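Local coordinates for protein beta-mannosidase (Trichoderma harzianum, PDB 4CVU) that probably hydrolyses terminal beta-linked mannose residues from mannosides and oligosaccharides, as a secreted fungal enzyme of glycoside hydrolase family 2, at residues P128-R133 with K461-G466; W190-Q195 with T452-S457; T827-L832 with T840-H845. All blocks are in the same frame, centred on the assembly; numbering follows the deposited sequence.

Contact 1: P128-R133 with K461-G466. With NA (sodium ion), chain B; MAN (alpha-D-mannopyranose), chain C; MAN (alpha-D-mannopyranose), chain E.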
loop_
_atom_site.group_PDB
_atom_site.type_symbol
_atom_site.label_atom_id
_atom_site.label_comp_id
_atom_site.label_asym_id
_atom_site.label_seq_id
_atom_site.Cartn_x
_atom_site.Cartn_y
_atom_site.Cartn_z
ATOM N N PRO A 128 -1.262 12.662 -37.239
ATOM C CA PRO A 128 -1.649 11.250 -37.139
ATOM C C PRO A 128 -2.911 11.025 -36.303
ATOM O O PRO A 128 -3.124 11.706 -35.287
ATOM C CB PRO A 128 -0.443 10.570 -36.465
ATOM C CG PRO A 128 0.608 11.598 -36.263
ATOM C CD PRO A 128 0.143 12.898 -36.853
ATOM N N ASP A 129 -3.742 10.077 -36.717
ATOM C CA ASP A 129 -4.943 9.740 -35.949
ATOM C C ASP A 129 -5.278 8.252 -35.937
ATOM O O ASP A 129 -6.434 7.868 -36.056
ATOM C CB ASP A 129 -6.124 10.535 -36.481
ATOM C CG ASP A 129 -6.429 10.228 -37.944
ATOM O OD1 ASP A 129 -5.617 9.557 -38.625
ATOM O OD2 ASP A 129 -7.509 10.656 -38.386
ATOM N N ASN A 130 -4.254 7.420 -35.799
ATOM C CA ASN A 130 -4.447 5.971 -35.722
ATOM C C ASN A 130 -3.323 5.323 -34.958
ATOM O O ASN A 130 -2.174 5.311 -35.395
ATOM C CB ASN A 130 -4.569 5.345 -37.127
ATOM C CG ASN A 130 -5.163 3.935 -37.095
ATOM O OD1 ASN A 130 -4.809 3.108 -36.242
ATOM N ND2 ASN A 130 -6.041 3.640 -38.037
ATOM N N GLN A 131 -3.660 4.762 -33.807
ATOM C CA GLN A 131 -2.697 4.038 -33.000
ATOM C C GLN A 131 -2.029 2.905 -33.772
ATOM O O GLN A 131 -0.886 2.597 -33.523
ATOM C CB GLN A 131 -3.406 3.438 -31.768
ATOM C CG GLN A 131 -2.489 2.716 -30.818
ATOM C CD GLN A 131 -3.159 2.202 -29.526
ATOM O OE1 GLN A 131 -4.350 2.387 -29.252
ATOM N NE2 GLN A 131 -2.377 1.494 -28.766
ATOM N N PHE A 132 -2.777 2.272 -34.680
ATOM C CA PHE A 132 -2.389 1.024 -35.320
ATOM C C PHE A 132 -1.667 1.192 -36.683
ATOM O O PHE A 132 -1.547 0.203 -37.422
ATOM C CB PHE A 132 -3.653 0.165 -35.533
ATOM C CG PHE A 132 -4.528 0.066 -34.316
ATOM C CD1 PHE A 132 -3.983 -0.266 -33.093
ATOM C CD2 PHE A 132 -5.892 0.267 -34.411
ATOM C CE1 PHE A 132 -4.796 -0.348 -31.960
ATOM C CE2 PHE A 132 -6.716 0.180 -33.288
ATOM C CZ PHE A 132 -6.172 -0.147 -32.066
ATOM N N ARG A 133 -1.177 2.410 -36.986
ATOM C CA ARG A 133 -0.511 2.721 -38.270
ATOM C C ARG A 133 0.918 3.215 -38.115
ATOM O O ARG A 133 1.256 3.891 -37.146
ATOM C CB ARG A 133 -1.299 3.766 -39.080
ATOM C CG ARG A 133 -2.523 3.192 -39.756
ATOM C CD ARG A 133 -3.348 4.219 -40.474
ATOM N NE ARG A 133 -2.813 4.609 -41.790
ATOM C CZ ARG A 133 -3.341 5.554 -42.556
ATOM N NH1 ARG A 133 -4.419 6.217 -42.150
ATOM N NH2 ARG A 133 -2.796 5.847 -43.737
ATOM N N LYS A 461 -13.327 4.850 -43.000
ATOM C CA LYS A 461 -12.885 3.699 -43.796
ATOM C C LYS A 461 -11.469 3.861 -44.340
ATOM O O LYS A 461 -10.651 2.931 -44.246
ATOM C CB LYS A 461 -13.830 3.447 -44.951
ATOM C CG LYS A 461 -13.479 2.241 -45.795
ATOM C CD LYS A 461 -14.213 2.252 -47.146
ATOM C CE LYS A 461 -15.698 1.994 -46.969
ATOM N NZ LYS A 461 -16.465 2.411 -48.166
ATOM N N ALA A 462 -11.177 5.011 -44.927
ATOM C CA ALA A 462 -9.830 5.213 -45.479
ATOM C C ALA A 462 -8.774 4.984 -44.374
ATOM O O ALA A 462 -7.769 4.339 -44.607
ATOM C CB ALA A 462 -9.689 6.594 -46.091
ATOM N N ASN A 463 -9.056 5.482 -43.169
ATOM C CA ASN A 463 -8.157 5.321 -42.023
ATOM C C ASN A 463 -8.034 3.835 -41.651
ATOM O O ASN A 463 -6.946 3.318 -41.529
ATOM C CB ASN A 463 -8.655 6.143 -40.811
ATOM C CG ASN A 463 -7.571 6.384 -39.767
ATOM O OD1 ASN A 463 -6.450 5.942 -39.904
ATOM N ND2 ASN A 463 -7.922 7.085 -38.706
ATOM N N VAL A 464 -9.168 3.156 -41.551
ATOM C CA VAL A 464 -9.182 1.711 -41.269
ATOM C C VAL A 464 -8.356 0.947 -42.302
ATOM O O VAL A 464 -7.568 0.056 -41.969
ATOM C CB VAL A 464 -10.633 1.158 -41.226
ATOM C CG1 VAL A 464 -10.621 -0.354 -41.252
ATOM C CG2 VAL A 464 -11.352 1.633 -39.966
ATOM N N VAL A 465 -8.535 1.288 -43.587
ATOM C CA VAL A 465 -7.813 0.605 -44.664
ATOM C C VAL A 465 -6.305 0.809 -44.516
ATOM O O VAL A 465 -5.533 -0.116 -44.735
ATOM C CB VAL A 465 -8.326 1.075 -46.064
ATOM C CG1 VAL A 465 -7.346 0.701 -47.153
ATOM C CG2 VAL A 465 -9.721 0.494 -46.344
ATOM N N GLY A 466 -5.878 1.996 -44.102
ATOM C CA GLY A 466 -4.452 2.198 -43.801
ATOM C C GLY A 466 -4.024 1.178 -42.741
ATOM O O GLY A 466 -2.993 0.519 -42.869
HETATM NA NA NA B . -8.401 10.540 -40.824
HETATM C C1 MAN C . -12.229 14.738 -38.532
HETATM C C2 MAN C . -12.878 13.383 -38.261
HETATM C C3 MAN C . -11.958 12.532 -37.382
HETATM C C4 MAN C . -10.557 12.446 -37.999
HETATM C C5 MAN C . -10.012 13.863 -38.224
HETATM C C6 MAN C . -8.638 13.884 -38.895
HETATM O O2 MAN C . -13.124 12.698 -39.476
HETATM O O3 MAN C . -12.520 11.254 -37.256
HETATM O O4 MAN C . -9.692 11.717 -37.168
HETATM O O5 MAN C . -10.915 14.583 -39.041
HETATM O O6 MAN C . -8.058 15.169 -38.815
HETATM C C1 MAN E . -0.866 3.613 -49.384
HETATM C C2 MAN E . -0.139 4.153 -48.164
HETATM C C3 MAN E . -0.104 3.092 -47.069
HETATM C C4 MAN E . -1.507 2.609 -46.737
HETATM C C5 MAN E . -2.244 2.205 -48.017
HETATM C C6 MAN E . -3.720 1.911 -47.785
HETATM O O2 MAN E . -0.835 5.275 -47.690
HETATM O O3 MAN E . 0.532 3.614 -45.941
HETATM O O4 MAN E . -1.397 1.465 -45.897
HETATM O O5 MAN E . -2.174 3.213 -49.022
HETATM O O6 MAN E . -4.288 1.353 -48.970
HETATM O O HOH W 1 -1.239 2.563 -43.359
HETATM O O HOH W 2 -6.583 11.706 -40.742
#
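A single amide oxygen, Asn463 OD1, takes two donors that arrive from opposite faces of its plane. Asn130 ND2 and Arg133 NH1 each donate to Asn463 OD1 at 3.0 Å. Neither donor lies in the carbonyl plane of Asn463, yet each keeps the acceptor close to its own amide or guanidinium plane. The other end of the amide is used as well: Asn463 ND2 donates to the backbone Asp129 O at 3.1 Å, so one asparagine amide holds the loop at Asp129, Asn130 and Arg133. Asn463 CG lies anti to the backbone N (chi1 -161°), and the amide beyond it reaches the loop. Glycine suits position 466 because a CB would run into the guanidinium carbon of Arg133; Gly466 CA instead lies over one face, toward the rim, 3.5 Å from Arg133 NE. Water 1 links Arg133 NE to Gly466 O and to O4 of a glycan mannose, while Asp129 OD2 binds sodium at 2.6 Å and accepts from a second mannose. Asn130 OD1 closes an Asx turn on Phe132 N. The loop joins strands 123-126 and 135-138 of the galactose-binding-like domain and rests on helix 458-475, whose Val464 and Val465 touch helix 506-528.

Contact 2: W190-Q195 with T452-S457; sequences WVRKEQ and TLYPDS
Trp190 lies with one face of its six-membered ring over Pro455, in a CH-pi contact: Pro455 CG is 3.6 Å from the ring centroid and 18° off the ring normal. The proline CB follows nearer the rim, 3.6 Å from Trp190 CZ3. Proline is well matched to such a face, since its compact ring offers slightly positive C-H groups to the electron-rich indole. Trp190 sets out from the backbone away from 452-457, and the length of the indole brings its six-membered ring back over Pro455.

Farther along, Gln195 and Tyr454 meet tip to tip, their amide and ring planes 43° apart. Tyr454 OH donates to Gln195 OE1 at 2.5 Å, coming from above the carbonyl plane, while OE1 itself lies near the plane of the phenol ring. The Gln195 chain bends at chi2 (-82°), and the other end of its amide is fixed by a bond from Gln195 NE2 to Lys193 O at 2.9 Å, so both polar atoms of the group are engaged and its rotation is set. Tyr454 OH in turn accepts from Ser450 N.

Arg192 crosses Tyr454 at about a right angle, with Arg192 NH1 4.1 Å from Tyr454 CE2. This is packing; the charge is answered by a salt bridge to Glu467 on helix 458-475.

The chemistry is therefore divided. An apolar aromatic-proline contact stands at one end and a buried phenol-amide bond at the other, with an arginine beside the phenol. The buried polar groups are all provided for: the Gln195 amide is gripped at both ends, the Tyr454 hydroxyl both donates and accepts, and the charge of Arg192 is met by a carboxylate.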
loop_
_atom_site.group_PDB
_atom_site.type_symbol
_atom_site.label_atom_id
_atom_site.label_comp_id
_atom_site.label_asym_id
_atom_site.label_seq_id
_atom_site.Cartn_x
_atom_site.Cartn_y
_atom_site.Cartn_z
ATOM N N TRP A 190 -15.487 6.174 -32.355
ATOM C CA TRP A 190 -15.001 7.237 -33.262
ATOM C C TRP A 190 -13.487 7.302 -33.367
ATOM O O TRP A 190 -12.968 8.036 -34.187
ATOM C CB TRP A 190 -15.555 8.633 -32.839
ATOM C CG TRP A 190 -16.960 8.761 -33.240
ATOM C CD1 TRP A 190 -18.053 8.728 -32.431
ATOM C CD2 TRP A 190 -17.446 8.840 -34.573
ATOM N NE1 TRP A 190 -19.204 8.810 -33.176
ATOM C CE2 TRP A 190 -18.854 8.875 -34.500
ATOM C CE3 TRP A 190 -16.828 8.923 -35.833
ATOM C CZ2 TRP A 190 -19.654 8.973 -35.639
ATOM C CZ3 TRP A 190 -17.625 9.035 -36.965
ATOM C CH2 TRP A 190 -19.020 9.053 -36.859
ATOM N N VAL A 191 -12.770 6.524 -32.560
ATOM C CA VAL A 191 -11.301 6.630 -32.559
ATOM C C VAL A 191 -10.616 5.295 -32.800
ATOM O O VAL A 191 -10.936 4.307 -32.165
ATOM C CB VAL A 191 -10.773 7.313 -31.293
ATOM C CG1 VAL A 191 -11.270 6.616 -30.023
ATOM C CG2 VAL A 191 -9.250 7.357 -31.310
ATOM N N ARG A 192 -9.652 5.279 -33.710
ATOM C CA ARG A 192 -8.825 4.107 -33.933
ATOM C C ARG A 192 -7.716 4.047 -32.873
ATOM O O ARG A 192 -6.553 4.403 -33.118
ATOM C CB ARG A 192 -8.251 4.144 -35.356
ATOM C CG ARG A 192 -9.303 4.194 -36.426
ATOM C CD ARG A 192 -10.333 3.118 -36.267
ATOM N NE ARG A 192 -9.686 1.827 -36.027
ATOM C CZ ARG A 192 -10.164 0.848 -35.261
ATOM N NH1 ARG A 192 -11.327 0.958 -34.623
ATOM N NH2 ARG A 192 -9.476 -0.285 -35.141
ATOM N N LYS A 193 -8.134 3.577 -31.690
ATOM C CA LYS A 193 -7.314 3.439 -30.482
ATOM C C LYS A 193 -7.843 2.186 -29.809
ATOM O O LYS A 193 -9.038 1.794 -29.948
ATOM C CB LYS A 193 -7.434 4.688 -29.560
ATOM C CG LYS A 193 -6.623 4.651 -28.245
ATOM C CD LYS A 193 -6.495 6.032 -27.604
ATOM C CE LYS A 193 -5.847 6.044 -26.201
ATOM N NZ LYS A 193 -4.827 4.980 -26.013
ATOM N N GLU A 194 -6.947 1.537 -29.096
ATOM C CA GLU A 194 -7.204 0.277 -28.403
ATOM C C GLU A 194 -8.418 0.520 -27.554
ATOM O O GLU A 194 -8.465 1.374 -26.716
ATOM C CB GLU A 194 -5.945 -0.105 -27.589
ATOM C CG GLU A 194 -6.094 -1.212 -26.573
ATOM C CD GLU A 194 -4.777 -1.669 -25.925
ATOM O OE1 GLU A 194 -4.284 -0.939 -25.094
ATOM O OE2 GLU A 194 -4.265 -2.729 -26.214
ATOM N N GLN A 195 -9.471 -0.238 -27.826
ATOM C CA GLN A 195 -10.717 0.042 -27.234
ATOM C C GLN A 195 -10.773 -0.112 -25.725
ATOM O O GLN A 195 -11.479 0.626 -25.098
ATOM C CB GLN A 195 -11.834 -0.742 -27.941
ATOM C CG GLN A 195 -11.911 -0.466 -29.412
ATOM C CD GLN A 195 -12.668 0.784 -29.813
ATOM O OE1 GLN A 195 -13.887 0.767 -30.031
ATOM N NE2 GLN A 195 -11.937 1.889 -29.984
ATOM N N THR A 452 -19.281 -3.053 -30.110
ATOM C CA THR A 452 -20.082 -1.906 -30.482
ATOM C C THR A 452 -20.092 -1.879 -31.997
ATOM O O THR A 452 -19.381 -2.665 -32.646
ATOM C CB THR A 452 -19.520 -0.594 -29.903
ATOM O OG1 THR A 452 -20.496 0.463 -30.028
ATOM C CG2 THR A 452 -18.203 -0.227 -30.563
ATOM N N LEU A 453 -20.925 -0.998 -32.554
ATOM C CA LEU A 453 -20.983 -0.798 -33.999
ATOM C C LEU A 453 -20.202 0.448 -34.324
ATOM O O LEU A 453 -20.037 1.293 -33.466
ATOM C CB LEU A 453 -22.433 -0.714 -34.495
ATOM C CG LEU A 453 -23.259 -1.996 -34.307
ATOM C CD1 LEU A 453 -24.638 -1.856 -34.941
ATOM C CD2 LEU A 453 -22.572 -3.230 -34.870
ATOM N N TYR A 454 -19.720 0.541 -35.567
ATOM C CA TYR A 454 -18.721 1.527 -35.930
ATOM C C TYR A 454 -19.157 2.398 -37.120
ATOM O O TYR A 454 -20.078 2.018 -37.885
ATOM C CB TYR A 454 -17.394 0.820 -36.252
ATOM C CG TYR A 454 -16.708 0.296 -35.014
ATOM C CD1 TYR A 454 -17.030 -0.939 -34.492
ATOM C CD2 TYR A 454 -15.773 1.070 -34.351
ATOM C CE1 TYR A 454 -16.433 -1.399 -33.346
ATOM C CE2 TYR A 454 -15.162 0.632 -33.201
ATOM C CZ TYR A 454 -15.473 -0.614 -32.704
ATOM O OH TYR A 454 -14.902 -1.040 -31.516
ATOM N N PRO A 455 -18.496 3.557 -37.272
ATOM C CA PRO A 455 -18.732 4.414 -38.455
ATOM C C PRO A 455 -18.315 3.733 -39.750
ATOM O O PRO A 455 -17.512 2.796 -39.743
ATOM C CB PRO A 455 -17.839 5.637 -38.198
ATOM C CG PRO A 455 -17.537 5.612 -36.750
ATOM C CD PRO A 455 -17.492 4.163 -36.379
ATOM N N ASP A 456 -18.883 4.204 -40.853
ATOM C CA ASP A 456 -18.503 3.727 -42.183
ATOM C C ASP A 456 -18.514 4.874 -43.214
ATOM O O ASP A 456 -18.760 4.642 -44.398
ATOM C CB ASP A 456 -19.421 2.595 -42.646
ATOM C CG ASP A 456 -18.874 1.857 -43.852
ATOM O OD1 ASP A 456 -17.632 1.668 -43.929
ATOM O OD2 ASP A 456 -19.678 1.451 -44.732
ATOM N N SER A 457 -18.182 6.083 -42.753
ATOM C CA SER A 457 -17.982 7.217 -43.644
ATOM C C SER A 457 -16.705 6.953 -44.442
ATOM O O SER A 457 -15.955 6.029 -44.133
ATOM C CB SER A 457 -17.845 8.490 -42.827
ATOM O OG SER A 457 -16.678 8.417 -42.014
#

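Contact 3: T827-L832 with T840-H845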
loop_
_atom_site.group_PDB
_atom_site.type_symbol
_atom_site.label_atom_id
_atom_site.label_comp_id
_atom_site.label_asym_id
_atom_site.label_seq_id
_atom_site.Cartn_x
_atom_site.Cartn_y
_atom_site.Cartn_z
ATOM N N THR A 827 -3.771 -44.431 -17.553
ATOM C CA THR A 827 -2.485 -44.620 -18.234
ATOM C C THR A 827 -2.764 -45.093 -19.650
ATOM O O THR A 827 -3.689 -45.873 -19.875
ATOM C CB THR A 827 -1.595 -45.674 -17.550
ATOM O OG1 THR A 827 -1.397 -45.308 -16.192
ATOM C CG2 THR A 827 -0.241 -45.750 -18.227
ATOM N N ALA A 828 -1.974 -44.600 -20.595
ATOM C CA ALA A 828 -2.139 -44.939 -22.005
ATOM C C ALA A 828 -0.817 -44.827 -22.715
ATOM O O ALA A 828 0.125 -44.222 -22.225
ATOM C CB ALA A 828 -3.177 -44.044 -22.671
ATOM N N HIS A 829 -0.759 -45.440 -23.881
ATOM C CA HIS A 829 0.466 -45.477 -24.671
ATOM C C HIS A 829 0.176 -45.101 -26.099
ATOM O O HIS A 829 -0.797 -45.556 -26.674
ATOM C CB HIS A 829 1.081 -46.874 -24.588
ATOM C CG HIS A 829 1.506 -47.239 -23.207
ATOM N ND1 HIS A 829 2.724 -46.858 -22.684
ATOM C CD2 HIS A 829 0.860 -47.907 -22.224
ATOM C CE1 HIS A 829 2.817 -47.291 -21.440
ATOM N NE2 HIS A 829 1.703 -47.934 -21.138
ATOM N N GLY A 830 1.017 -44.257 -26.665
ATOM C CA GLY A 830 0.800 -43.784 -28.003
ATOM C C GLY A 830 1.857 -42.792 -28.442
ATOM O O GLY A 830 2.847 -42.584 -27.741
ATOM N N LYS A 831 1.631 -42.190 -29.612
ATOM C CA LYS A 831 2.589 -41.300 -30.234
ATOM C C LYS A 831 1.927 -39.959 -30.451
ATOM O O LYS A 831 0.763 -39.906 -30.816
ATOM C CB LYS A 831 3.016 -41.839 -31.602
ATOM C CG LYS A 831 3.705 -43.196 -31.591
ATOM C CD LYS A 831 4.206 -43.547 -32.997
ATOM C CE LYS A 831 4.562 -45.024 -33.146
ATOM N NZ LYS A 831 6.022 -45.293 -32.960
ATOM N N LEU A 832 2.682 -38.892 -30.236
ATOM C CA LEU A 832 2.265 -37.548 -30.644
ATOM C C LEU A 832 2.352 -37.459 -32.158
ATOM O O LEU A 832 3.136 -38.171 -32.754
ATOM C CB LEU A 832 3.168 -36.471 -30.028
ATOM C CG LEU A 832 3.111 -36.327 -28.509
ATOM C CD1 LEU A 832 4.018 -35.189 -28.080
ATOM C CD2 LEU A 832 1.679 -36.122 -28.000
ATOM N N THR A 840 7.234 -45.309 -28.021
ATOM C CA THR A 840 5.923 -44.730 -27.716
ATOM C C THR A 840 5.925 -43.989 -26.377
ATOM O O THR A 840 6.610 -44.371 -25.437
ATOM C CB THR A 840 4.787 -45.781 -27.737
ATOM O OG1 THR A 840 5.060 -46.806 -26.786
ATOM C CG2 THR A 840 4.643 -46.394 -29.131
ATOM N N THR A 841 5.169 -42.902 -26.331
ATOM C CA THR A 841 5.050 -42.071 -25.142
ATOM C C THR A 841 4.035 -42.690 -24.199
ATOM O O THR A 841 3.064 -43.308 -24.632
ATOM C CB THR A 841 4.598 -40.644 -25.525
ATOM O OG1 THR A 841 5.662 -39.986 -26.201
ATOM C CG2 THR A 841 4.227 -39.813 -24.314
ATOM N N THR A 842 4.261 -42.513 -22.905
ATOM C CA THR A 842 3.269 -42.905 -21.907
ATOM C C THR A 842 2.477 -41.653 -21.424
ATOM O O THR A 842 3.049 -40.651 -21.004
ATOM C CB THR A 842 3.894 -43.716 -20.747
ATOM O OG1 THR A 842 2.969 -43.789 -19.645
ATOM C CG2 THR A 842 5.204 -43.102 -20.277
ATOM N N PHE A 843 1.157 -41.738 -21.539
ATOM C CA PHE A 843 0.242 -40.669 -21.132
ATOM C C PHE A 843 -0.473 -41.031 -19.819
ATOM O O PHE A 843 -1.039 -42.121 -19.695
ATOM C CB PHE A 843 -0.800 -40.440 -22.229
ATOM C CG PHE A 843 -0.212 -40.073 -23.552
ATOM C CD1 PHE A 843 0.304 -38.802 -23.767
ATOM C CD2 PHE A 843 -0.169 -40.992 -24.584
ATOM C CE1 PHE A 843 0.859 -38.446 -24.986
ATOM C CE2 PHE A 843 0.383 -40.648 -25.811
ATOM C CZ PHE A 843 0.901 -39.372 -26.012
ATOM N N THR A 844 -0.434 -40.140 -18.836
ATOM C CA THR A 844 -1.122 -40.366 -17.564
ATOM C C THR A 844 -1.945 -39.136 -17.148
ATOM O O THR A 844 -1.522 -38.006 -17.311
ATOM C CB THR A 844 -0.122 -40.631 -16.443
ATOM O OG1 THR A 844 0.796 -39.555 -16.442
ATOM C CG2 THR A 844 0.635 -41.842 -16.701
ATOM N N HIS A 845 -3.114 -39.391 -16.602
ATOM C CA HIS A 845 -4.037 -38.354 -16.180
ATOM C C HIS A 845 -4.603 -38.739 -14.812
ATOM O O HIS A 845 -5.033 -39.852 -14.643
ATOM C CB HIS A 845 -5.188 -38.262 -17.186
ATOM C CG HIS A 845 -6.178 -37.208 -16.877
ATOM N ND1 HIS A 845 -7.511 -37.469 -16.683
ATOM C CD2 HIS A 845 -6.025 -35.873 -16.723
ATOM C CE1 HIS A 845 -8.135 -36.339 -16.435
ATOM N NE2 HIS A 845 -7.256 -35.357 -16.465
HETATM O O HOH W 3 5.404 -39.285 -29.200
#
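Ala828 and Phe843 face each other as a hydrogen-bonded antiparallel pair: Ala828 N donates to Phe843 O at 2.8 Å, and Phe843 N returns a bond of the same length to Ala828 O. Gly830 and Thr841 repeat the arrangement, Gly830 N donating to Thr841 O at 3.0 Å and Thr841 N to Gly830 O at 2.7 Å. Between them His829 and Thr842 form a non-hydrogen-bonded pair whose side chains lie side by side, His829 CE1 3.8 Å from Thr842 CB. Polar residues fit this face of the hairpin, where both are exposed.

The other face is built round Phe843. Its CG is anti to the carbonyl carbon (chi1 -59°), and the ring beyond leans across to Gly830 on the neighbouring strand, whose CA meets its edge in plane; glycine lets the ring edge come close to the backbone. Leu832 CD2 reaches the edge at Phe843 CZ, 3.9 Å away, and Thr841 CG2 covers one face near the rim. Ala828 CB packs against Phe843 CB, 4.3 Å away, a small apolar residue next to the ring.

Beyond these, water 3 joins Leu832 N to Thr841 OG1 where the strand gives way to the turn, and Lys831 NZ bonds to Ser838 O within that turn. Leu761 packs on both Phe843 and Leu832, extending the apolar cluster. The hairpin belongs to the mannosidase Ig/CBM-like domain: strand 821-830 lies between strands 765-774 and 841-849, the latter the outermost strand of the sheet within this chain, and Phe843 packs on Val740 of strand 740-747.

Overall arrangement
From the N terminus, the chain first meets residues 128-133 of the galactose-binding-like domain and then 190-195 of the same domain. Contact 2 closes at 452-457 and contact 1 shortly after, at 461-466, so the excursion of 256 residues lies within that of 327. They tie that domain to the loop after strand 442-446 and to helix 458-475, next to parallel strands 418-421, 442-446 and 481-485, consistent with the family 2 barrel. The two touch: Gln131 N probably bonds to Arg192 O, and Gln131 OE1 to Glu194 N. Contact 3 follows in series, a local hairpin with seven intervening residues, on the opposite side of the chain's centre, about 50 Å from contact 1 between centres.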